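Local coordinates for protein ATP12 ATPase (Paracoccus denitrificans, PDB 2R31) that is an ATP12-family protein that probably acts as a chaperone in the assembly of F1-ATPase, at residues 100-105 against 179-184; 91-96 against 171-176. All blocks are in the same frame, centred on the assembly; numbering follows the deposited sequence. Where two conformers were deposited one is given.

Interaction 1. Residues 100-105 against 179-184; sequences DLLSYR and LILGLA
D100 reaches the first turn of helix 179-186 with its carboxylate. OD2 accepts from I180 N at 2.9 Å in a nearly straight bond (169°), through its syn lone pair. L179 N lies 2.8 Å from the same OD2. CG stands anti to the backbone N (chi1 -159°), on the side of the helix start. The other oxygen works within its own segment: D100 OD1 takes L102 N at 2.9 Å on its anti lone pair, an Asx turn, and also bonds S178 OG. The carboxylate is buried, and its place at the helix N terminus would probably stabilise its negative charge.

Beside it the packing is apolar and close. In the conformer given, L102 CD1 meets mainly I180 CG2, at 3.8 Å, and L102 CD2 meets L181 CG at 4.0 Å. The contact is looser at L101, which is partly exposed. Its CD2 comes only to 4.4 Å from L181 CD1.

R105 holds L102 O side-on with NE and NH2, and its NH1 pairs with D121. Helix 110-130 packs on L102 through W120, helix 148-159 on L179 and I180, and helix 192-199 on L101 and L181. Strand 104-105 runs parallel to strand 138-139.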
loop_
_atom_site.group_PDB
_atom_site.type_symbol
_atom_site.label_atom_id
_atom_site.label_comp_id
_atom_site.label_asym_id
_atom_site.label_seq_id
_atom_site.Cartn_x
_atom_site.Cartn_y
_atom_site.Cartn_z
ATOM N N ASP A 100 -5.253 5.826 14.142
ATOM C CA ASP A 100 -5.372 6.340 12.805
ATOM C C ASP A 100 -4.969 7.810 12.744
ATOM O O ASP A 100 -5.476 8.620 13.538
ATOM C CB ASP A 100 -6.825 6.146 12.290
ATOM C CG ASP A 100 -6.883 6.186 10.778
ATOM O OD1 ASP A 100 -6.661 7.288 10.199
ATOM O OD2 ASP A 100 -7.130 5.104 10.190
ATOM N N LEU A 101 -4.142 8.179 11.762
ATOM C CA LEU A 101 -3.803 9.578 11.520
ATOM C C LEU A 101 -5.032 10.494 11.606
ATOM O O LEU A 101 -4.956 11.604 12.125
ATOM C CB LEU A 101 -3.191 9.674 10.114
ATOM C CG LEU A 101 -2.644 11.033 9.711
ATOM C CD1 LEU A 101 -1.285 11.292 10.378
ATOM C CD2 LEU A 101 -2.503 11.123 8.185
ATOM N N LEU A 102 -6.146 10.050 11.019
ATOM C CA LEU A 102 -7.304 10.916 10.864
ATOM C C LEU A 102 -8.007 11.185 12.200
ATOM O O LEU A 102 -8.845 12.117 12.271
ATOM C CB LEU A 102 -8.300 10.377 9.874
ATOM C CG LEU A 102 -7.798 9.954 8.504
ATOM C CD1 LEU A 102 -9.002 9.759 7.577
ATOM C CD2 LEU A 102 -6.818 10.947 7.869
ATOM N N SER A 103 -7.733 10.381 13.220
ATOM C CA SER A 103 -8.326 10.559 14.563
ATOM C C SER A 103 -7.546 11.523 15.422
ATOM O O SER A 103 -8.118 12.070 16.369
ATOM C CB SER A 103 -8.360 9.227 15.341
ATOM O OG SER A 103 -9.304 8.331 14.823
ATOM N N TYR A 104 -6.280 11.757 15.166
ATOM C CA TYR A 104 -5.383 12.463 16.106
ATOM C C TYR A 104 -5.144 13.873 15.600
ATOM O O TYR A 104 -4.144 14.157 14.897
ATOM C CB TYR A 104 -4.079 11.614 16.356
ATOM C CG TYR A 104 -4.558 10.503 17.259
ATOM C CD1 TYR A 104 -4.662 10.736 18.632
ATOM C CD2 TYR A 104 -4.942 9.277 16.795
ATOM C CE1 TYR A 104 -5.115 9.771 19.510
ATOM C CE2 TYR A 104 -5.399 8.296 17.631
ATOM C CZ TYR A 104 -5.482 8.535 18.999
ATOM O OH TYR A 104 -5.947 7.545 19.866
ATOM N N ARG A 105 -6.039 14.784 15.921
ATOM C CA ARG A 105 -6.018 16.177 15.413
ATOM C C ARG A 105 -5.073 17.002 16.243
ATOM O O ARG A 105 -4.782 16.667 17.407
ATOM C CB ARG A 105 -7.450 16.764 15.465
ATOM C CG ARG A 105 -8.585 15.992 14.822
ATOM C CD ARG A 105 -8.457 15.841 13.353
ATOM N NE ARG A 105 -9.317 14.908 12.644
ATOM C CZ ARG A 105 -10.483 15.201 12.082
ATOM N NH1 ARG A 105 -10.956 16.432 12.170
ATOM N NH2 ARG A 105 -11.136 14.225 11.436
ATOM N N LEU A 179 -5.422 3.566 8.571
ATOM C CA LEU A 179 -6.251 2.530 7.952
ATOM C C LEU A 179 -7.330 3.135 7.092
ATOM O O LEU A 179 -7.634 2.577 6.026
ATOM C CB LEU A 179 -6.861 1.632 9.065
ATOM C CG LEU A 179 -7.733 0.508 8.517
ATOM C CD1 LEU A 179 -6.990 -0.427 7.613
ATOM C CD2 LEU A 179 -8.335 -0.264 9.699
ATOM N N ILE A 180 -7.954 4.231 7.537
ATOM C CA ILE A 180 -9.028 4.815 6.740
ATOM C C ILE A 180 -8.528 5.257 5.367
ATOM O O ILE A 180 -9.200 5.000 4.351
ATOM C CB ILE A 180 -9.732 5.941 7.486
ATOM C CG1 ILE A 180 -10.324 5.454 8.822
ATOM C CG2 ILE A 180 -10.793 6.599 6.611
ATOM C CD1 ILE A 180 -11.144 4.142 8.743
ATOM N N LEU A 181 -7.372 5.932 5.300
ATOM C CA LEU A 181 -6.884 6.315 3.983
ATOM C C LEU A 181 -6.547 5.128 3.131
ATOM O O LEU A 181 -6.787 5.122 1.903
ATOM C CB LEU A 181 -5.661 7.235 4.084
ATOM C CG LEU A 181 -5.897 8.621 4.707
ATOM C CD1 LEU A 181 -4.581 9.376 4.761
ATOM C CD2 LEU A 181 -6.943 9.411 3.952
ATOM N N GLY A 182 -5.980 4.055 3.706
ATOM C CA GLY A 182 -5.689 2.885 2.905
ATOM C C GLY A 182 -6.952 2.202 2.367
ATOM O O GLY A 182 -7.022 1.835 1.189
ATOM N N LEU A 183 -7.941 2.026 3.255
ATOM C CA LEU A 183 -9.205 1.444 2.818
ATOM C C LEU A 183 -9.892 2.328 1.777
ATOM O O LEU A 183 -10.498 1.822 0.835
ATOM C CB LEU A 183 -10.149 1.177 3.994
ATOM C CG LEU A 183 -9.674 0.083 4.955
ATOM C CD1 LEU A 183 -10.609 0.009 6.140
ATOM C CD2 LEU A 183 -9.550 -1.252 4.290
ATOM N N ALA A 184 -9.810 3.658 1.935
ATOM C CA ALA A 184 -10.453 4.542 0.968
ATOM C C ALA A 184 -9.838 4.398 -0.399
ATOM O O ALA A 184 -10.555 4.531 -1.414
ATOM C CB ALA A 184 -10.380 5.976 1.469
#

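Interaction 2. Residues 91-96 against 171-176; sequences AMLGDY and DLVTLP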
loop_
_atom_site.group_PDB
_atom_site.type_symbol
_atom_site.label_atom_id
_atom_site.label_comp_id
_atom_site.label_asym_id
_atom_site.label_seq_id
_atom_site.Cartn_x
_atom_site.Cartn_y
_atom_site.Cartn_z
ATOM N N ALA A 91 -4.374 -8.585 11.171
ATOM C CA ALA A 91 -4.668 -8.013 12.495
ATOM C C ALA A 91 -3.875 -6.727 12.689
ATOM O O ALA A 91 -4.384 -5.725 13.199
ATOM C CB ALA A 91 -4.345 -9.016 13.557
ATOM N N MET A 92 -2.601 -6.734 12.267
ATOM C CA MET A 92 -1.751 -5.570 12.425
ATOM C C MET A 92 -2.294 -4.373 11.644
ATOM O O MET A 92 -2.336 -3.238 12.150
ATOM C CB MET A 92 -0.323 -5.965 11.979
ATOM C CG MET A 92 0.702 -4.850 12.051
ATOM S SD MET A 92 0.723 -3.727 10.675
ATOM C CE MET A 92 1.343 -4.787 9.409
ATOM N N LEU A 93 -2.705 -4.606 10.396
ATOM C CA LEU A 93 -3.233 -3.499 9.594
ATOM C C LEU A 93 -4.569 -3.045 10.162
ATOM O O LEU A 93 -4.861 -1.829 10.255
ATOM C CB LEU A 93 -3.320 -3.883 8.137
ATOM C CG LEU A 93 -1.996 -4.081 7.428
ATOM C CD1 LEU A 93 -2.213 -4.638 6.033
ATOM C CD2 LEU A 93 -1.180 -2.787 7.390
ATOM N N GLY A 94 -5.425 -3.986 10.556
ATOM C CA GLY A 94 -6.709 -3.629 11.127
ATOM C C GLY A 94 -6.537 -2.799 12.402
ATOM O O GLY A 94 -7.389 -1.936 12.715
ATOM N N ASP A 95 -5.491 -3.052 13.173
ATOM C CA ASP A 95 -5.224 -2.328 14.397
ATOM C C ASP A 95 -4.900 -0.853 14.172
ATOM O O ASP A 95 -5.036 -0.055 15.114
ATOM C CB ASP A 95 -4.093 -2.933 15.162
ATOM C CG ASP A 95 -4.406 -4.165 15.878
ATOM O OD1 ASP A 95 -5.620 -4.521 16.048
ATOM O OD2 ASP A 95 -3.409 -4.834 16.275
ATOM N N TYR A 96 -4.543 -0.458 12.941
ATOM C CA TYR A 96 -4.385 0.976 12.694
ATOM C C TYR A 96 -5.712 1.728 12.856
ATOM O O TYR A 96 -5.696 2.941 13.022
ATOM C CB TYR A 96 -3.800 1.233 11.307
ATOM C CG TYR A 96 -2.299 1.217 11.235
ATOM C CD1 TYR A 96 -1.583 0.030 11.159
ATOM C CD2 TYR A 96 -1.579 2.405 11.267
ATOM C CE1 TYR A 96 -0.237 0.013 11.084
ATOM C CE2 TYR A 96 -0.203 2.377 11.158
ATOM C CZ TYR A 96 0.471 1.159 11.076
ATOM O OH TYR A 96 1.848 1.222 11.005
ATOM N N ASP A 171 1.156 -0.918 2.409
ATOM C CA ASP A 171 1.851 0.394 2.410
ATOM C C ASP A 171 0.889 1.565 2.317
ATOM O O ASP A 171 1.197 2.677 2.744
ATOM C CB ASP A 171 2.878 0.464 1.293
ATOM C CG ASP A 171 4.086 -0.405 1.494
ATOM O OD1 ASP A 171 4.212 -1.083 2.536
ATOM O OD2 ASP A 171 4.923 -0.361 0.560
ATOM N N LEU A 172 -0.302 1.342 1.734
ATOM C CA LEU A 172 -1.346 2.363 1.709
ATOM C C LEU A 172 -1.838 2.716 3.106
ATOM O O LEU A 172 -2.393 3.801 3.298
ATOM C CB LEU A 172 -2.497 1.916 0.797
ATOM C CG LEU A 172 -2.139 1.807 -0.666
ATOM C CD1 LEU A 172 -3.260 1.065 -1.420
ATOM C CD2 LEU A 172 -1.825 3.126 -1.315
ATOM N N VAL A 173 -1.631 1.828 4.075
ATOM C CA VAL A 173 -1.916 2.073 5.472
ATOM C C VAL A 173 -0.685 2.578 6.214
ATOM O O VAL A 173 -0.709 3.584 6.896
ATOM C CB VAL A 173 -2.466 0.801 6.173
ATOM C CG1 VAL A 173 -2.609 0.983 7.670
ATOM C CG2 VAL A 173 -3.795 0.412 5.526
ATOM N N THR A 174 0.431 1.820 6.113
ATOM C CA THR A 174 1.571 2.101 6.986
ATOM C C THR A 174 2.305 3.349 6.623
ATOM O O THR A 174 2.843 4.044 7.532
ATOM C CB THR A 174 2.536 0.891 7.071
ATOM O OG1 THR A 174 3.045 0.661 5.757
ATOM C CG2 THR A 174 1.846 -0.356 7.559
ATOM N N LEU A 175 2.413 3.704 5.356
ATOM C CA LEU A 175 3.214 4.873 5.019
ATOM C C LEU A 175 2.497 6.145 5.469
ATOM O O LEU A 175 3.116 6.971 6.184
ATOM C CB LEU A 175 3.672 4.808 3.557
ATOM C CG LEU A 175 4.373 3.498 3.128
ATOM C CD1 LEU A 175 4.747 3.564 1.655
ATOM C CD2 LEU A 175 5.584 3.151 3.987
ATOM N N PRO A 176 1.195 6.396 5.196
ATOM C CA PRO A 176 0.556 7.552 5.779
ATOM C C PRO A 176 0.169 7.392 7.237
ATOM O O PRO A 176 -0.127 8.363 7.936
ATOM C CB PRO A 176 -0.672 7.721 4.885
ATOM C CG PRO A 176 -1.049 6.335 4.420
ATOM C CD PRO A 176 0.351 5.712 4.195
#
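L93 and V173 mark the closest backbone approach, with CA atoms 7.1 Å apart, where the C-terminal part of helix 86-95 meets that of helix 163-174. Side chains make the contact, and it is apolar.

V173 CG1 lies over one face of the Y96 ring. It sits 3.9 Å from the ring centroid and 23° off the normal, a CH-pi contact. The methyl is displaced toward the rim, and its nearest ring atom is Y96 CG at 3.6 Å. With chi1 173°, CG1 stands anti to the backbone N of V173, and this is the methyl that lies over the ring.

T174 touches the far end of the same ring. Its CG2 is 3.8 Å from Y96 OH and approaches the ring obliquely. T174 OG1 is hydrogen-bonded to H170 O, one turn back in its own helix, while CG2 is the atom nearest the tyrosine.

L93 completes the patch with one methyl. Its CD2 lies 3.9 Å from T174 CG2 and 4.0 Å from V173 CB, touching both neighbours. L93 also packs on L166 and H170, earlier in helix 163-174. V173 and L93 are buried, whereas Y96 and T174 are partly exposed.

L179 of helix 179-186 packs on both Y96 and V173. This is helix-helix packing in a largely helical part of the chaperone, with an aromatic-methyl contact near both helix ends.

How the interactions relate
From the N terminus the chain first passes 91-96, at the end of helix 86-95, and then 100-105. It returns much later through 171-176 and 179-184. Interaction 2 closes a loop of 74 residues and interaction 1 one of 73. The segments alternate, so the loops cross. Both pairings keep the same order: the earlier segment meets the earlier partner, and the later meets the later. The contacts touch through L179, whose CB lies 3.8 Å from Y96 CB. L101 CD2 also packs 3.7 Å from P176 O. Together they tie helix 86-95 and the turn before strand 104-105 to the consecutive helices 163-174 and 179-186.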